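Local coordinates for PrimPol AEP domain (PP-N190) (Cyanophage S-2L, PDB 6ZP9), which probably primes and synthesises the phage DNA, in which 2-aminoadenine replaces adenine, at residues A[110-118]-A[176-186]; A[140-148]-A[188-196]. All blocks are in the same frame, centred on the assembly; numbering follows the deposited sequence. Where two conformers were deposited one is given.

Interaction 1 joins strand 114-117 to strand 177-179, an outermost strand of a four-stranded antiparallel sheet. Interaction 2 packs helix 135-149 against helix 188-194 at the C-terminus. Their centres lie about 18 Å apart. Along the chain the segments alternate: 110-118, 140-148, 176-186, 188-196. A single residue separates the end of 176-186 from 188-196. The two contacts meet where Met-191 CE packs on Tyr-186 CG, 3.8 Å away, and near Pro-110. Strand 123-129 of the same sheet touches residues of both contacts. The C-terminal part of the chain thus first adds an edge strand to the sheet and then a helix that lies against helix 135-149.

Interaction 1: A[110-118]-A[176-186]; sequences PRPSFQLRT and AQIFNATGELY. With CA (calcium ion), chain C.
Phe-179 and Arg-117 meet face to face on the more open side of a strand pair. In one of its two conformers, the Arg-117 guanidinium lies flat on the ring, planes 14° apart and CZ 3.8 Å from the Phe-179 centroid, a cation-pi stack. Gln-115 CB touches the opposite face, toward its rim, as a CH-pi contact. In this conformer the ring lies between Arg-117 and Gln-115. With chi1 at 70°, Phe-179 CG sits between its backbone N and carbonyl carbon, and the ring leans over toward the facing strand. Beside it, Asn-180 ND2 gives Gln-115 OE1 a nearly straight bond of 2.9 Å, the two amides almost coplanar. Gln-115 NE2 is held separately by His-125 and Val-101.

Strands 114-117 and 177-179 run antiparallel, and 177-179 forms an edge of the four-stranded sheet. Gln-115 with Phe-179 and Arg-117 with Gln-177 are hydrogen-bonded pairs. Leu-116 and Ile-178 form the non-hydrogen-bonded pair between them. Their side chains lie on the tight, buried face, where Leu-116 CD1 meets Ile-178 CG1 at 3.9 Å and helix 16-25 packs. On the other side of strand 114-117, Ser-113 and Phe-114 both face Tyr-126 of strand 123-129, a classic beta bulge.

Beyond Phe-179, from Asn-180 to Glu-184, the contact loosens and waters enter. Thr-182 N still bonds Ser-113 O at 2.9 Å, but water 1 bridges Pro-112 O and Asn-180 O, and water 3 bridges Ser-113 O and Gly-183 N. Ser-113 OG donates to Glu-184 O and also bonds Val-128 N, tying the loop to strand 123-129. The contact closes up again at Tyr-186, whose ring meets Pro-110 CB. Tyr-186 OH donates to Arg-111 O over 2.5 Å, on a lone pair. Nearby, Leu-185 O and four waters bind a calcium ion.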
loop_
_atom_site.group_PDB
_atom_site.type_symbol
_atom_site.label_atom_id
_atom_site.label_comp_id
_atom_site.label_asym_id
_atom_site.label_seq_id
_atom_site.Cartn_x
_atom_site.Cartn_y
_atom_site.Cartn_z
ATOM N N PRO A 110 9.336 14.002 4.659
ATOM C CA PRO A 110 9.740 14.314 3.286
ATOM C C PRO A 110 8.612 13.961 2.325
ATOM O O PRO A 110 7.669 13.248 2.669
ATOM C CB PRO A 110 10.972 13.430 3.068
ATOM C CG PRO A 110 10.743 12.267 3.953
ATOM C CD PRO A 110 9.990 12.779 5.161
ATOM N N ARG A 111 8.719 14.483 1.111
ATOM C CA ARG A 111 7.669 14.276 0.122
ATOM C C ARG A 111 7.545 12.790 -0.209
ATOM O O ARG A 111 8.566 12.125 -0.434
ATOM C CB ARG A 111 7.968 15.073 -1.147
ATOM C CG ARG A 111 6.909 14.926 -2.218
ATOM C CD ARG A 111 7.232 15.790 -3.422
ATOM N NE ARG A 111 7.376 17.196 -3.045
ATOM C CZ ARG A 111 6.363 18.054 -2.930
ATOM N NH1 ARG A 111 5.107 17.664 -3.153
ATOM N NH2 ARG A 111 6.606 19.309 -2.577
ATOM N N PRO A 112 6.337 12.231 -0.231
ATOM C CA PRO A 112 6.199 10.809 -0.569
ATOM C C PRO A 112 6.733 10.517 -1.969
ATOM O O PRO A 112 6.698 11.365 -2.866
ATOM C CB PRO A 112 4.684 10.575 -0.485
ATOM C CG PRO A 112 4.192 11.646 0.456
ATOM C CD PRO A 112 5.052 12.841 0.157
ATOM N N SER A 113 7.263 9.302 -2.145
ATOM C CA SER A 113 7.641 8.862 -3.484
ATOM C C SER A 113 6.438 8.859 -4.416
ATOM O O SER A 113 6.552 9.223 -5.593
ATOM C CB SER A 113 8.264 7.469 -3.425
ATOM O OG SER A 113 9.441 7.470 -2.638
ATOM N N PHE A 114 5.281 8.409 -3.916
ATOM C CA PHE A 114 4.025 8.502 -4.652
ATOM C C PHE A 114 2.875 8.390 -3.666
ATOM O O PHE A 114 3.057 8.032 -2.502
ATOM C CB PHE A 114 3.905 7.440 -5.749
ATOM C CG PHE A 114 3.748 6.026 -5.243
ATOM C CD1 PHE A 114 4.854 5.273 -4.910
ATOM C CD2 PHE A 114 2.501 5.432 -5.173
ATOM C CE1 PHE A 114 4.729 3.966 -4.487
ATOM C CE2 PHE A 114 2.359 4.113 -4.749
ATOM C CZ PHE A 114 3.487 3.377 -4.404
ATOM N N GLN A 115 1.688 8.726 -4.147
ATOM C CA GLN A 115 0.474 8.665 -3.355
ATOM C C GLN A 115 -0.568 7.875 -4.127
ATOM O O GLN A 115 -0.429 7.630 -5.327
ATOM C CB GLN A 115 -0.036 10.077 -3.003
ATOM C CG GLN A 115 0.990 10.870 -2.197
ATOM C CD GLN A 115 0.536 12.264 -1.861
ATOM O OE1 GLN A 115 0.437 13.125 -2.744
ATOM N NE2 GLN A 115 0.282 12.517 -0.574
ATOM N N LEU A 116 -1.609 7.452 -3.419
ATOM C CA LEU A 116 -2.631 6.614 -4.021
ATOM C C LEU A 116 -4.004 7.062 -3.545
ATOM O O LEU A 116 -4.236 7.194 -2.337
ATOM C CB LEU A 116 -2.406 5.138 -3.682
ATOM C CG LEU A 116 -3.312 4.184 -4.465
ATOM C CD1 LEU A 116 -2.514 3.005 -4.987
ATOM C CD2 LEU A 116 -4.441 3.709 -3.572
ATOM N N ARG A 117 -4.882 7.298 -4.500
ATOM C CA ARG A 117 -6.278 7.589 -4.202
ATOM C C ARG A 117 -7.037 6.269 -4.223
ATOM O O ARG A 117 -7.037 5.578 -5.240
ATOM C CB ARG A 117 -6.840 8.586 -5.255
ATOM C CG ARG A 117 -8.078 9.372 -4.857
ATOM C CD ARG A 117 -7.876 10.878 -5.075
ATOM N NE ARG A 117 -7.158 11.159 -6.315
ATOM C CZ ARG A 117 -6.372 12.217 -6.523
ATOM N NH1 ARG A 117 -5.758 12.363 -7.695
ATOM N NH2 ARG A 117 -6.204 13.135 -5.575
ATOM N N THR A 118 -7.669 5.897 -3.138
ATOM C CA THR A 118 -8.282 4.576 -3.043
ATOM C C THR A 118 -9.708 4.528 -3.556
ATOM O O THR A 118 -10.181 3.444 -3.913
ATOM C CB THR A 118 -8.310 4.086 -1.595
ATOM O OG1 THR A 118 -9.173 4.941 -0.833
ATOM C CG2 THR A 118 -6.910 4.084 -0.994
ATOM N N ALA A 176 -9.015 2.853 -8.023
ATOM C CA ALA A 176 -7.872 3.420 -7.313
ATOM C C ALA A 176 -6.821 3.910 -8.301
ATOM O O ALA A 176 -6.560 3.275 -9.325
ATOM C CB ALA A 176 -7.271 2.389 -6.364
ATOM N N GLN A 177 -6.201 5.042 -7.987
ATOM C CA GLN A 177 -5.309 5.714 -8.922
ATOM C C GLN A 177 -4.042 6.190 -8.217
ATOM O O GLN A 177 -4.118 6.822 -7.155
ATOM C CB GLN A 177 -6.015 6.912 -9.572
ATOM C CG GLN A 177 -5.115 7.782 -10.426
ATOM C CD GLN A 177 -5.030 7.299 -11.855
ATOM O OE1 GLN A 177 -5.683 6.326 -12.231
ATOM N NE2 GLN A 177 -4.219 7.975 -12.664
ATOM N N ILE A 178 -2.885 5.911 -8.821
ATOM C CA ILE A 178 -1.620 6.463 -8.347
ATOM C C ILE A 178 -1.500 7.906 -8.819
ATOM O O ILE A 178 -1.886 8.238 -9.947
ATOM C CB ILE A 178 -0.447 5.601 -8.836
ATOM C CG1 ILE A 178 -0.425 4.319 -8.011
ATOM C CG2 ILE A 178 0.890 6.352 -8.715
ATOM C CD1 ILE A 178 0.529 3.319 -8.499
ATOM N N PHE A 179 -0.991 8.779 -7.949
ATOM C CA PHE A 179 -0.790 10.167 -8.332
ATOM C C PHE A 179 0.386 10.745 -7.549
ATOM O O PHE A 179 0.854 10.165 -6.570
ATOM C CB PHE A 179 -2.077 10.985 -8.137
ATOM C CG PHE A 179 -2.446 11.217 -6.693
ATOM C CD1 PHE A 179 -3.032 10.208 -5.936
ATOM C CD2 PHE A 179 -2.215 12.458 -6.096
ATOM C CE1 PHE A 179 -3.379 10.422 -4.601
ATOM C CE2 PHE A 179 -2.562 12.688 -4.762
ATOM C CZ PHE A 179 -3.146 11.669 -4.012
ATOM N N ASN A 180 0.888 11.887 -8.025
ATOM C CA ASN A 180 2.019 12.590 -7.410
ATOM C C ASN A 180 3.269 11.713 -7.300
ATOM O O ASN A 180 4.040 11.822 -6.340
ATOM C CB ASN A 180 1.634 13.161 -6.040
ATOM C CG ASN A 180 0.777 14.406 -6.149
ATOM O OD1 ASN A 180 0.721 15.050 -7.206
ATOM N ND2 ASN A 180 0.126 14.774 -5.052
ATOM N N ALA A 181 3.488 10.847 -8.289
ATOM C CA ALA A 181 4.741 10.105 -8.337
ATOM C C ALA A 181 5.896 11.048 -8.666
ATOM O O ALA A 181 5.782 11.926 -9.522
ATOM C CB ALA A 181 4.669 8.975 -9.363
ATOM N N THR A 182 7.003 10.891 -7.949
ATOM C CA THR A 182 8.156 11.758 -8.134
ATOM C C THR A 182 9.370 11.020 -8.655
ATOM O O THR A 182 10.300 11.666 -9.141
ATOM C CB THR A 182 8.546 12.435 -6.810
ATOM O OG1 THR A 182 9.045 11.441 -5.913
ATOM C CG2 THR A 182 7.352 13.105 -6.167
ATOM N N GLY A 183 9.389 9.696 -8.558
ATOM C CA GLY A 183 10.555 8.936 -8.919
ATOM C C GLY A 183 11.635 8.886 -7.860
ATOM O O GLY A 183 12.632 8.176 -8.058
ATOM N N GLU A 184 11.475 9.601 -6.746
ATOM C CA GLU A 184 12.551 9.689 -5.765
ATOM C C GLU A 184 12.632 8.430 -4.911
ATOM O O GLU A 184 11.614 7.814 -4.575
ATOM C CB GLU A 184 12.371 10.918 -4.876
ATOM C CG GLU A 184 12.436 12.245 -5.658
ATOM C CD GLU A 184 13.822 12.582 -6.232
ATOM O OE1 GLU A 184 14.848 12.010 -5.799
ATOM O OE2 GLU A 184 13.881 13.446 -7.130
ATOM N N LEU A 185 13.862 8.053 -4.571
ATOM C CA LEU A 185 14.153 6.894 -3.739
ATOM C C LEU A 185 14.876 7.370 -2.488
ATOM O O LEU A 185 15.773 8.215 -2.575
ATOM C CB LEU A 185 15.005 5.877 -4.493
ATOM C CG LEU A 185 14.349 5.261 -5.740
ATOM C CD1 LEU A 185 15.272 4.289 -6.452
ATOM C CD2 LEU A 185 13.046 4.594 -5.362
ATOM N N TYR A 186 14.482 6.842 -1.333
ATOM C CA TYR A 186 15.021 7.269 -0.050
ATOM C C TYR A 186 16.043 6.265 0.459
ATOM O O TYR A 186 16.121 5.123 0.000
ATOM C CB TYR A 186 13.900 7.459 0.986
ATOM C CG TYR A 186 13.120 8.719 0.732
ATOM C CD1 TYR A 186 13.554 9.934 1.234
ATOM C CD2 TYR A 186 11.985 8.703 -0.067
ATOM C CE1 TYR A 186 12.869 11.098 0.973
ATOM C CE2 TYR A 186 11.287 9.869 -0.339
ATOM C CZ TYR A 186 11.738 11.066 0.180
ATOM O OH TYR A 186 11.052 12.233 -0.080
HETATM CA CA CA C . 17.213 9.903 -3.323
HETATM O O HOH W 1 4.386 12.598 -3.800
HETATM O O HOH W 2 9.575 12.184 -3.484
HETATM O O HOH W 3 7.626 7.800 -7.654
HETATM O O HOH W 4 15.292 11.646 -2.915
HETATM O O HOH W 5 19.094 9.174 -2.038
HETATM O O HOH W 6 18.566 11.800 -3.995
HETATM O O HOH W 7 16.604 11.041 -1.124
#

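Interaction 2: A[140-148]-A[188-196]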
loop_
_atom_site.group_PDB
_atom_site.type_symbol
_atom_site.label_atom_id
_atom_site.label_comp_id
_atom_site.label_asym_id
_atom_site.label_seq_id
_atom_site.Cartn_x
_atom_site.Cartn_y
_atom_site.Cartn_z
ATOM N N GLU A 140 10.933 -0.676 12.630
ATOM C CA GLU A 140 11.201 0.528 13.407
ATOM C C GLU A 140 10.873 1.788 12.616
ATOM O O GLU A 140 10.253 2.713 13.151
ATOM C CB GLU A 140 12.659 0.543 13.864
ATOM C CG GLU A 140 13.059 1.817 14.616
ATOM C CD GLU A 140 12.443 1.915 16.010
ATOM O OE1 GLU A 140 11.773 0.947 16.446
ATOM O OE2 GLU A 140 12.639 2.960 16.677
ATOM N N LEU A 141 11.268 1.836 11.339
ATOM C CA LEU A 141 10.941 2.984 10.497
ATOM C C LEU A 141 9.437 3.169 10.372
ATOM O O LEU A 141 8.933 4.298 10.440
ATOM C CB LEU A 141 11.555 2.812 9.108
ATOM C CG LEU A 141 13.067 2.975 8.974
ATOM C CD1 LEU A 141 13.554 2.484 7.614
ATOM C CD2 LEU A 141 13.482 4.420 9.209
ATOM N N GLN A 142 8.705 2.069 10.166
ATOM C CA GLN A 142 7.262 2.165 9.973
ATOM C C GLN A 142 6.578 2.641 11.245
ATOM O O GLN A 142 5.647 3.456 11.193
ATOM C CB GLN A 142 6.709 0.808 9.520
ATOM C CG GLN A 142 5.207 0.766 9.229
ATOM C CD GLN A 142 4.865 1.157 7.799
ATOM O OE1 GLN A 142 5.607 1.875 7.142
ATOM N NE2 GLN A 142 3.731 0.671 7.313
ATOM N N ALA A 143 7.044 2.164 12.400
ATOM C CA ALA A 143 6.472 2.601 13.667
ATOM C C ALA A 143 6.735 4.082 13.900
ATOM O O ALA A 143 5.844 4.814 14.355
ATOM C CB ALA A 143 7.038 1.766 14.815
ATOM N N ARG A 144 7.944 4.542 13.588
ATOM C CA ARG A 144 8.253 5.956 13.752
ATOM C C ARG A 144 7.433 6.817 12.804
ATOM O O ARG A 144 7.004 7.922 13.172
ATOM C CB ARG A 144 9.741 6.194 13.533
ATOM C CG ARG A 144 10.600 5.548 14.594
ATOM C CD ARG A 144 12.018 6.050 14.472
ATOM N NE ARG A 144 12.936 5.342 15.355
ATOM C CZ ARG A 144 14.154 5.781 15.665
ATOM N NH1 ARG A 144 14.587 6.935 15.162
ATOM N NH2 ARG A 144 14.936 5.066 16.472
ATOM N N LEU A 145 7.221 6.338 11.574
ATOM C CA LEU A 145 6.393 7.077 10.626
ATOM C C LEU A 145 4.970 7.226 11.154
ATOM O O LEU A 145 4.384 8.316 11.113
ATOM C CB LEU A 145 6.403 6.364 9.275
ATOM C CG LEU A 145 5.407 6.887 8.230
ATOM C CD1 LEU A 145 5.831 8.258 7.721
ATOM C CD2 LEU A 145 5.248 5.897 7.070
ATOM N N ILE A 146 4.401 6.131 11.665
ATOM C CA ILE A 146 3.048 6.174 12.217
ATOM C C ILE A 146 2.964 7.182 13.356
ATOM O O ILE A 146 2.010 7.966 13.438
ATOM C CB ILE A 146 2.616 4.770 12.677
ATOM C CG1 ILE A 146 2.431 3.848 11.460
ATOM C CG2 ILE A 146 1.350 4.854 13.541
ATOM C CD1 ILE A 146 2.346 2.370 11.798
ATOM N N ALA A 147 3.966 7.183 14.245
ATOM C CA ALA A 147 3.947 8.059 15.414
ATOM C C ALA A 147 4.022 9.527 15.010
ATOM O O ALA A 147 3.275 10.369 15.530
ATOM C CB ALA A 147 5.108 7.703 16.345
ATOM N N LEU A 148 4.924 9.850 14.080
ATOM C CA LEU A 148 5.173 11.241 13.727
ATOM C C LEU A 148 3.996 11.842 12.972
ATOM O O LEU A 148 3.643 13.007 13.185
ATOM C CB LEU A 148 6.450 11.342 12.891
ATOM C CG LEU A 148 6.699 12.701 12.234
ATOM C CD1 LEU A 148 6.859 13.766 13.295
ATOM C CD2 LEU A 148 7.900 12.670 11.307
ATOM N N PRO A 188 17.273 4.309 3.898
ATOM C CA PRO A 188 16.700 3.987 5.216
ATOM C C PRO A 188 17.460 4.593 6.385
ATOM O O PRO A 188 16.853 4.892 7.424
ATOM C CB PRO A 188 16.745 2.454 5.254
ATOM C CG PRO A 188 17.690 2.055 4.157
ATOM C CD PRO A 188 17.590 3.107 3.116
ATOM N N GLY A 189 18.773 4.769 6.257
ATOM C CA GLY A 189 19.520 5.402 7.330
ATOM C C GLY A 189 19.199 6.877 7.453
ATOM O O GLY A 189 19.034 7.394 8.560
ATOM N N GLN A 190 19.109 7.576 6.323
ATOM C CA GLN A 190 18.685 8.969 6.353
ATOM C C GLN A 190 17.273 9.087 6.904
ATOM O O GLN A 190 16.972 10.004 7.670
ATOM C CB GLN A 190 18.770 9.579 4.950
ATOM C CG GLN A 190 20.175 9.580 4.375
ATOM C CD GLN A 190 20.305 10.450 3.140
ATOM O OE1 GLN A 190 19.701 10.171 2.102
ATOM N NE2 GLN A 190 21.090 11.518 3.248
ATOM N N MET A 191 16.397 8.151 6.537
ATOM C CA MET A 191 15.020 8.195 7.016
ATOM C C MET A 191 14.961 7.995 8.524
ATOM O O MET A 191 14.134 8.610 9.212
ATOM C CB MET A 191 14.184 7.135 6.285
ATOM C CG MET A 191 12.704 7.201 6.585
ATOM S SD MET A 191 11.948 8.698 5.909
ATOM C CE MET A 191 11.678 8.166 4.216
ATOM N N LEU A 192 15.846 7.153 9.061
ATOM C CA LEU A 192 15.874 6.937 10.503
ATOM C C LEU A 192 16.225 8.218 11.254
ATOM O O LEU A 192 15.767 8.416 12.382
ATOM C CB LEU A 192 16.863 5.823 10.836
ATOM C CG LEU A 192 16.775 5.204 12.231
ATOM C CD1 LEU A 192 15.358 4.705 12.522
ATOM C CD2 LEU A 192 17.773 4.073 12.348
ATOM N N GLN A 193 17.013 9.107 10.644
ATOM C CA GLN A 193 17.382 10.357 11.303
ATOM C C GLN A 193 16.249 11.373 11.302
ATOM O O GLN A 193 16.086 12.113 12.274
ATOM C CB GLN A 193 18.600 10.964 10.626
ATOM C CG GLN A 193 19.825 10.091 10.668
ATOM C CD GLN A 193 21.053 10.873 10.334
ATOM O OE1 GLN A 193 21.675 11.469 11.218
ATOM N NE2 GLN A 193 21.399 10.919 9.050
ATOM N N VAL A 194 15.464 11.440 10.222
ATOM C CA VAL A 194 14.384 12.420 10.147
ATOM C C VAL A 194 13.132 11.973 10.898
ATOM O O VAL A 194 12.334 12.820 11.306
ATOM C CB VAL A 194 14.065 12.741 8.675
ATOM C CG1 VAL A 194 15.347 12.908 7.900
ATOM C CG2 VAL A 194 13.217 11.654 8.052
ATOM N N LEU A 195 12.935 10.670 11.095
ATOM C CA LEU A 195 11.855 10.108 11.889
ATOM C C LEU A 195 12.344 9.865 13.303
ATOM O O LEU A 195 13.344 9.166 13.504
ATOM C CB LEU A 195 11.364 8.791 11.285
ATOM C CG LEU A 195 10.772 8.861 9.878
ATOM C CD1 LEU A 195 10.357 7.475 9.377
ATOM C CD2 LEU A 195 9.610 9.823 9.873
ATOM N N PRO A 196 11.683 10.439 14.303
ATOM C CA PRO A 196 11.950 10.221 15.737
ATOM C C PRO A 196 11.522 8.848 16.223
ATOM O O PRO A 196 10.354 8.622 16.542
ATOM C CB PRO A 196 11.119 11.297 16.416
ATOM C CG PRO A 196 10.941 12.345 15.363
ATOM C CD PRO A 196 10.780 11.580 14.089
HETATM O O HOH W 8 8.227 9.405 15.364
#
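Leu-141, Leu-145 and Leu-148 of helix 135-149 supply the apolar part of the contact, meeting Leu-195, Leu-192, Met-191 and Pro-188. Leu-141 reaches in with CD2, which sits 3.8 Å from Leu-192 CD1 and also touches Met-191 CG. Its other branch, CD1, rests on Pro-188 CB. Leu-195 CB is directed toward helix 135-149, and its branches rest on it. The CD1 branch lies over the helix backbone, 3.6 Å from Leu-141 O, and beside Leu-145 CB. The CD2 branch meets Leu-148 CD2 at 3.6 Å, the two side chains crossing at about a right angle. Leu-148 CD2 also touches Pro-196 CD.

This is helix-helix packing at the end of the chain. The axes of the short segments come within 10.0 Å and their directions differ by 35°. Leu-195 is the first residue to leave helix 188-194, so the helix and the tail after it both take part. Ile-88 and Trp-127 of the neighbouring strands line the inner side, against Leu-145 and Met-191.

The polar part is carried by Arg-144. Its chain is extended from CG to NE and runs along the tail, with CD 3.3 Å from Pro-196 C. NH1 donates to Leu-195 O at 3.0 Å, with an N-H...O angle of 157°, and the acceptor lies in the guanidinium plane. Glu-140, one turn earlier in the same helix, takes bonds from NE and NH2 on the anti side of OE2, and Arg-144 NE is 2.7 Å from Glu-140 OE2 in a salt bridge. These in-plane bonds on two edges fix the rotation of the guanidinium, while Leu-192 CD1 sits over the centre of one face, 3.5 Å from Arg-144 CZ. Water 8 adds a bridge, donating to both Arg-144 O and Pro-196 O.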